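Local coordinates for Alpha/beta hydrolase fold protein (Ochrobactrum, PDB 4G9E) that hydrolyses the lactone ring of N-acyl homoserine lactones, the quorum-sensing signals of many bacteria, as an enzyme of the alpha/beta-hydrolase fold, at residues A[26-32]-A[95-101]; A[105-109]-A[121-127]. All coordinates share one frame. Residue numbers count along the deposited sequence, not the author numbering.

Contact 1. Residues A[26-32]-A[95-101]; sequences PLLMIHG and DAVVFGW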
loop_
_atom_site.group_PDB
_atom_site.type_symbol
_atom_site.label_atom_id
_atom_site.label_comp_id
_atom_site.label_asym_id
_atom_site.label_seq_id
_atom_site.Cartn_x
_atom_site.Cartn_y
_atom_site.Cartn_z
ATOM N N PRO A 26 7.656 12.318 -8.344
ATOM C CA PRO A 26 6.465 11.471 -8.240
ATOM C C PRO A 26 6.454 10.540 -7.025
ATOM O O PRO A 26 7.487 10.011 -6.608
ATOM C CB PRO A 26 6.509 10.664 -9.540
ATOM C CG PRO A 26 7.962 10.611 -9.891
ATOM C CD PRO A 26 8.522 11.937 -9.470
ATOM N N LEU A 27 5.251 10.344 -6.490
ATOM C CA LEU A 27 4.969 9.415 -5.403
ATOM C C LEU A 27 3.843 8.499 -5.855
ATOM O O LEU A 27 2.741 8.971 -6.130
ATOM C CB LEU A 27 4.508 10.180 -4.157
ATOM C CG LEU A 27 4.033 9.287 -3.008
ATOM C CD1 LEU A 27 5.199 8.615 -2.302
ATOM C CD2 LEU A 27 3.181 10.067 -2.018
ATOM N N LEU A 28 4.126 7.204 -5.945
ATOM C CA LEU A 28 3.093 6.210 -6.190
ATOM C C LEU A 28 2.552 5.757 -4.841
ATOM O O LEU A 28 3.317 5.298 -3.997
ATOM C CB LEU A 28 3.699 5.019 -6.926
ATOM C CG LEU A 28 2.804 3.787 -7.038
ATOM C CD1 LEU A 28 1.553 4.087 -7.844
ATOM C CD2 LEU A 28 3.581 2.628 -7.683
ATOM N N MET A 29 1.244 5.898 -4.638
ATOM C CA MET A 29 0.588 5.432 -3.418
ATOM C C MET A 29 -0.262 4.221 -3.768
ATOM O O MET A 29 -1.103 4.307 -4.663
ATOM C CB MET A 29 -0.300 6.530 -2.816
ATOM C CG MET A 29 0.461 7.784 -2.439
ATOM S SD MET A 29 -0.541 9.026 -1.594
ATOM C CE MET A 29 -0.571 8.333 0.053
ATOM N N ILE A 30 -0.037 3.109 -3.067
ATOM C CA ILE A 30 -0.716 1.849 -3.354
ATOM C C ILE A 30 -1.625 1.485 -2.181
ATOM O O ILE A 30 -1.161 1.301 -1.055
ATOM C CB ILE A 30 0.280 0.689 -3.588
ATOM C CG1 ILE A 30 1.383 1.080 -4.582
ATOM C CG2 ILE A 30 -0.465 -0.533 -4.082
ATOM C CD1 ILE A 30 2.443 0.015 -4.750
ATOM N N HIS A 31 -2.920 1.391 -2.464
ATOM C CA HIS A 31 -3.928 1.139 -1.440
ATOM C C HIS A 31 -3.937 -0.303 -0.932
ATOM O O HIS A 31 -3.226 -1.181 -1.434
ATOM C CB HIS A 31 -5.309 1.529 -1.963
ATOM C CG HIS A 31 -5.818 0.637 -3.058
ATOM N ND1 HIS A 31 -6.333 -0.621 -2.822
ATOM C CD2 HIS A 31 -5.901 0.831 -4.397
ATOM C CE1 HIS A 31 -6.699 -1.165 -3.971
ATOM N NE2 HIS A 31 -6.452 -0.305 -4.942
ATOM N N GLY A 32 -4.766 -0.527 0.082
ATOM C CA GLY A 32 -4.848 -1.809 0.753
ATOM C C GLY A 32 -5.947 -2.730 0.262
ATOM O O GLY A 32 -6.658 -2.445 -0.702
ATOM N N ASP A 95 11.231 6.415 -11.526
ATOM C CA ASP A 95 11.925 6.743 -10.278
ATOM C C ASP A 95 11.022 7.283 -9.177
ATOM O O ASP A 95 11.438 8.110 -8.361
ATOM C CB ASP A 95 13.063 7.728 -10.552
ATOM C CG ASP A 95 12.570 9.053 -11.089
ATOM O OD1 ASP A 95 11.376 9.168 -11.440
ATOM O OD2 ASP A 95 13.390 9.989 -11.172
ATOM N N ALA A 96 9.786 6.811 -9.138
ATOM C CA ALA A 96 8.889 7.218 -8.071
ATOM C C ALA A 96 9.410 6.771 -6.718
ATOM O O ALA A 96 10.078 5.738 -6.587
ATOM C CB ALA A 96 7.506 6.652 -8.299
ATOM N N VAL A 97 9.079 7.559 -5.704
ATOM C CA VAL A 97 9.017 7.051 -4.338
ATOM C C VAL A 97 7.704 6.283 -4.234
ATOM O O VAL A 97 6.707 6.687 -4.832
ATOM C CB VAL A 97 9.041 8.215 -3.311
ATOM C CG1 VAL A 97 8.885 7.701 -1.881
ATOM C CG2 VAL A 97 10.328 9.025 -3.462
ATOM N N VAL A 98 7.707 5.162 -3.514
ATOM C CA VAL A 98 6.491 4.364 -3.359
ATOM C C VAL A 98 6.045 4.372 -1.908
ATOM O O VAL A 98 6.851 4.150 -1.005
ATOM C CB VAL A 98 6.689 2.916 -3.870
ATOM C CG1 VAL A 98 5.430 2.075 -3.622
ATOM C CG2 VAL A 98 7.050 2.950 -5.351
ATOM N N PHE A 99 4.762 4.657 -1.698
ATOM C CA PHE A 99 4.121 4.469 -0.410
ATOM C C PHE A 99 3.119 3.333 -0.557
ATOM O O PHE A 99 2.234 3.398 -1.407
ATOM C CB PHE A 99 3.383 5.734 0.053
ATOM C CG PHE A 99 2.490 5.478 1.226
ATOM C CD1 PHE A 99 3.036 5.276 2.478
ATOM C CD2 PHE A 99 1.115 5.338 1.065
ATOM C CE1 PHE A 99 2.229 4.985 3.565
ATOM C CE2 PHE A 99 0.301 5.049 2.150
ATOM C CZ PHE A 99 0.859 4.871 3.397
ATOM N N GLY A 100 3.243 2.306 0.276
ATOM C CA GLY A 100 2.309 1.196 0.229
ATOM C C GLY A 100 1.583 1.035 1.545
ATOM O O GLY A 100 2.214 0.914 2.600
ATOM N N TRP A 101 0.258 1.021 1.465
ATOM C CA TRP A 101 -0.598 0.846 2.626
ATOM C C TRP A 101 -1.056 -0.607 2.719
ATOM O O TRP A 101 -1.868 -1.061 1.908
ATOM C CB TRP A 101 -1.814 1.768 2.530
ATOM C CG TRP A 101 -2.787 1.570 3.643
ATOM C CD1 TRP A 101 -2.493 1.322 4.954
ATOM C CD2 TRP A 101 -4.212 1.579 3.539
ATOM N NE1 TRP A 101 -3.663 1.169 5.672
ATOM C CE2 TRP A 101 -4.729 1.332 4.826
ATOM C CE3 TRP A 101 -5.100 1.798 2.486
ATOM C CZ2 TRP A 101 -6.098 1.286 5.085
ATOM C CZ3 TRP A 101 -6.459 1.747 2.743
ATOM C CH2 TRP A 101 -6.945 1.487 4.028
HETATM O O HOH W 1 10.352 10.412 -7.076
#
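Apolar side chains from strands 26-30 and 97-101 pack on both faces of the sheet. On one, Leu27 CD1 lies 3.8 Å from Val97 CG1 and 4.1 Å from Phe99 CB, and Met29 CE reaches Phe99 CD2 at 3.6 Å; helix 255-270 closes over this side through Leu262, Ile266 and Phe265. The other face carries Leu28, Ile30 and Val98, with Ile30 CD1 3.8 Å from Val98 CG1, and is packed by Ile107 and Met111 of helix 103-111. Between these layers the strands run parallel, their axes 4.6 Å apart and 19° off alignment. Five backbone hydrogen bonds join them in a parallel pattern: Val97 N to Pro26 O (3.1 Å), Leu28 N to Val97 O (2.9 Å), Phe99 N to Leu28 O (2.8 Å), Ile30 N to Phe99 O (2.8 Å) and Trp101 N to Ile30 O (2.9 Å).

At the N-terminal end, water 1 donates to Pro26 O and Asp95 O, both at 2.9 Å, while Asp95 forms a salt bridge with Arg119. At the C-terminal end, His31 ND1 donates to Gly32 O (2.8 Å), Trp101 NE1 is hydrogen-bonded to His248 O, and Gly32 touches the bound N-butanoyl-L-homoserine. Regular backbone hydrogen bonding between two apolar faces thus makes a buried central strand pair whose polar C-terminal end opens on the ligand pocket, just before the probable nucleophile Ser102.

Contact 2. Residues A[105-109]-A[121-127]; sequences GHIGI and LMITGTP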
loop_
_atom_site.group_PDB
_atom_site.type_symbol
_atom_site.label_atom_id
_atom_site.label_comp_id
_atom_site.label_asym_id
_atom_site.label_seq_id
_atom_site.Cartn_x
_atom_site.Cartn_y
_atom_site.Cartn_z
ATOM N N GLY A 105 1.735 -2.112 0.867
ATOM C CA GLY A 105 3.105 -2.221 1.337
ATOM C C GLY A 105 3.753 -3.531 0.920
ATOM O O GLY A 105 4.916 -3.548 0.519
ATOM N N HIS A 106 3.010 -4.632 1.025
ATOM C CA HIS A 106 3.516 -5.921 0.556
ATOM C C HIS A 106 3.790 -5.874 -0.954
ATOM O O HIS A 106 4.782 -6.420 -1.438
ATOM C CB HIS A 106 2.518 -7.038 0.885
ATOM C CG HIS A 106 2.292 -7.230 2.354
ATOM N ND1 HIS A 106 3.190 -7.877 3.177
ATOM C CD2 HIS A 106 1.267 -6.841 3.151
ATOM C CE1 HIS A 106 2.724 -7.884 4.415
ATOM N NE2 HIS A 106 1.560 -7.256 4.429
ATOM N N ILE A 107 2.887 -5.241 -1.695
ATOM C CA ILE A 107 3.068 -5.027 -3.122
ATOM C C ILE A 107 4.332 -4.205 -3.387
ATOM O O ILE A 107 5.145 -4.545 -4.250
ATOM C CB ILE A 107 1.823 -4.357 -3.742
ATOM C CG1 ILE A 107 0.610 -5.291 -3.616
ATOM C CG2 ILE A 107 2.085 -3.937 -5.189
ATOM C CD1 ILE A 107 -0.709 -4.624 -3.910
ATOM N N GLY A 108 4.513 -3.129 -2.625
ATOM C CA GLY A 108 5.708 -2.312 -2.753
ATOM C C GLY A 108 6.995 -3.094 -2.540
ATOM O O GLY A 108 7.984 -2.900 -3.244
ATOM N N ILE A 109 6.983 -3.996 -1.563
ATOM C CA ILE A 109 8.136 -4.855 -1.323
ATOM C C ILE A 109 8.420 -5.737 -2.553
ATOM O O ILE A 109 9.571 -5.885 -2.977
ATOM C CB ILE A 109 7.948 -5.706 -0.042
ATOM C CG1 ILE A 109 7.892 -4.809 1.203
ATOM C CG2 ILE A 109 9.061 -6.755 0.080
ATOM C CD1 ILE A 109 7.447 -5.540 2.456
ATOM N N LEU A 121 10.880 3.406 -0.411
ATOM C CA LEU A 121 9.617 2.724 -0.143
ATOM C C LEU A 121 9.207 3.008 1.287
ATOM O O LEU A 121 9.991 2.749 2.202
ATOM C CB LEU A 121 9.798 1.215 -0.316
ATOM C CG LEU A 121 8.627 0.330 0.117
ATOM C CD1 LEU A 121 7.420 0.581 -0.755
ATOM C CD2 LEU A 121 9.032 -1.139 0.041
ATOM N N MET A 122 7.998 3.537 1.480
ATOM C CA MET A 122 7.424 3.665 2.821
ATOM C C MET A 122 6.284 2.667 2.946
ATOM O O MET A 122 5.433 2.596 2.058
ATOM C CB MET A 122 6.907 5.086 3.083
ATOM C CG MET A 122 6.241 5.225 4.460
ATOM S SD MET A 122 5.646 6.881 4.842
ATOM C CE MET A 122 7.209 7.693 5.173
ATOM N N ILE A 123 6.287 1.906 4.037
ATOM C CA ILE A 123 5.245 0.915 4.290
ATOM C C ILE A 123 4.533 1.198 5.606
ATOM O O ILE A 123 5.166 1.434 6.650
ATOM C CB ILE A 123 5.798 -0.529 4.239
ATOM C CG1 ILE A 123 6.935 -0.743 5.248
ATOM C CG2 ILE A 123 6.259 -0.864 2.819
ATOM C CD1 ILE A 123 7.414 -2.196 5.346
ATOM N N THR A 124 3.205 1.185 5.530
ATOM C CA THR A 124 2.332 1.480 6.652
ATOM C C THR A 124 1.282 0.387 6.714
ATOM O O THR A 124 0.623 0.096 5.714
ATOM C CB THR A 124 1.644 2.842 6.442
ATOM O OG1 THR A 124 2.618 3.886 6.561
ATOM C CG2 THR A 124 0.507 3.069 7.441
ATOM N N GLY A 125 1.129 -0.230 7.880
ATOM C CA GLY A 125 0.185 -1.323 8.027
ATOM C C GLY A 125 0.693 -2.638 7.463
ATOM O O GLY A 125 -0.100 -3.527 7.178
ATOM N N THR A 126 2.012 -2.765 7.340
ATOM C CA THR A 126 2.661 -3.872 6.643
ATOM C C THR A 126 3.814 -4.432 7.462
ATOM O O THR A 126 4.835 -3.771 7.619
ATOM C CB THR A 126 3.267 -3.362 5.326
ATOM O OG1 THR A 126 2.258 -2.726 4.535
ATOM C CG2 THR A 126 3.922 -4.486 4.532
ATOM N N PRO A 127 3.674 -5.671 7.960
ATOM C CA PRO A 127 4.827 -6.350 8.552
ATOM C C PRO A 127 5.511 -7.202 7.480
ATOM O O PRO A 127 4.881 -8.107 6.931
ATOM C CB PRO A 127 4.182 -7.252 9.606
ATOM C CG PRO A 127 2.835 -7.594 9.032
ATOM C CD PRO A 127 2.442 -6.471 8.083
HETATM O O HOH W 2 -0.650 -5.872 5.677
#
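His106 and Thr126, each with 57 Å² buried here, form the heart of this contact. The methyl CG2 of Thr126 sits 3.5 Å from the centroid of the His106 imidazole and only 7° off its normal, a CH-pi contact over the ring face. Near the ring plane, Pro127 O approaches His106 CE1 at 3.3 Å. Water 2 lies 2.9 Å from His106 NE2 and donates to Gly125 O at 2.8 Å, so it joins the ring to the turn after the strand; His106 ND1 is hydrogen-bonded to Gln200 OE1. This side chain also touches the bound N-butanoyl-L-homoserine, so the Thr126 methyl packs against a residue of the ligand pocket.

Leu121, with 50 Å² buried, fills the other end, its CD2 3.8 Å from Gly108 C and 4.0 Å from Ile109 CG1. Gly105 and Gly108 let the helix come this close: a beta carbon on Gly105 would collide with Thr126 OG1, which lies 3.3 Å from Gly105 CA, and one on Gly108 would collide with Leu121 CD1. Thr126 OG1 is hydrogen-bonded to Ser102 O, linking the turn to the probable nucleophile elbow.

No direct hydrogen bond joins the segments; helix 105-109 runs at 150° to strand 121-124, their axes 8.2 Å apart, as the return helix of a right-handed beta-alpha-beta crossover. The strand lies in the sheet between strands 97-101 and 211-216, while the helix is flanked by helix 77-91 at His106 and Ile107 and by helix 200-206 at Ile109.

From the N terminus, after the two strands 4-10 and 13-19, strand 24-30 joins the sheet, and contact 1 closes an excursion of 62 residues, nearly half of them helical, that also includes strand 52-57 of the same sheet. The chain then turns through the probable nucleophile elbow into helix 103-111, and contact 2 closes a much shorter loop of 11 residues. The two are in series, neither nested nor crossed. They meet where strands 97-101 and 120-124 are neighbours: Val98 O to Met122 N and Gly100 N to Met122 O, both 2.8 Å, are probable hydrogen bonds. Together they tie three central parallel strands to the helix after the elbow, and both reach the ligand pocket, through Gly32 and His106.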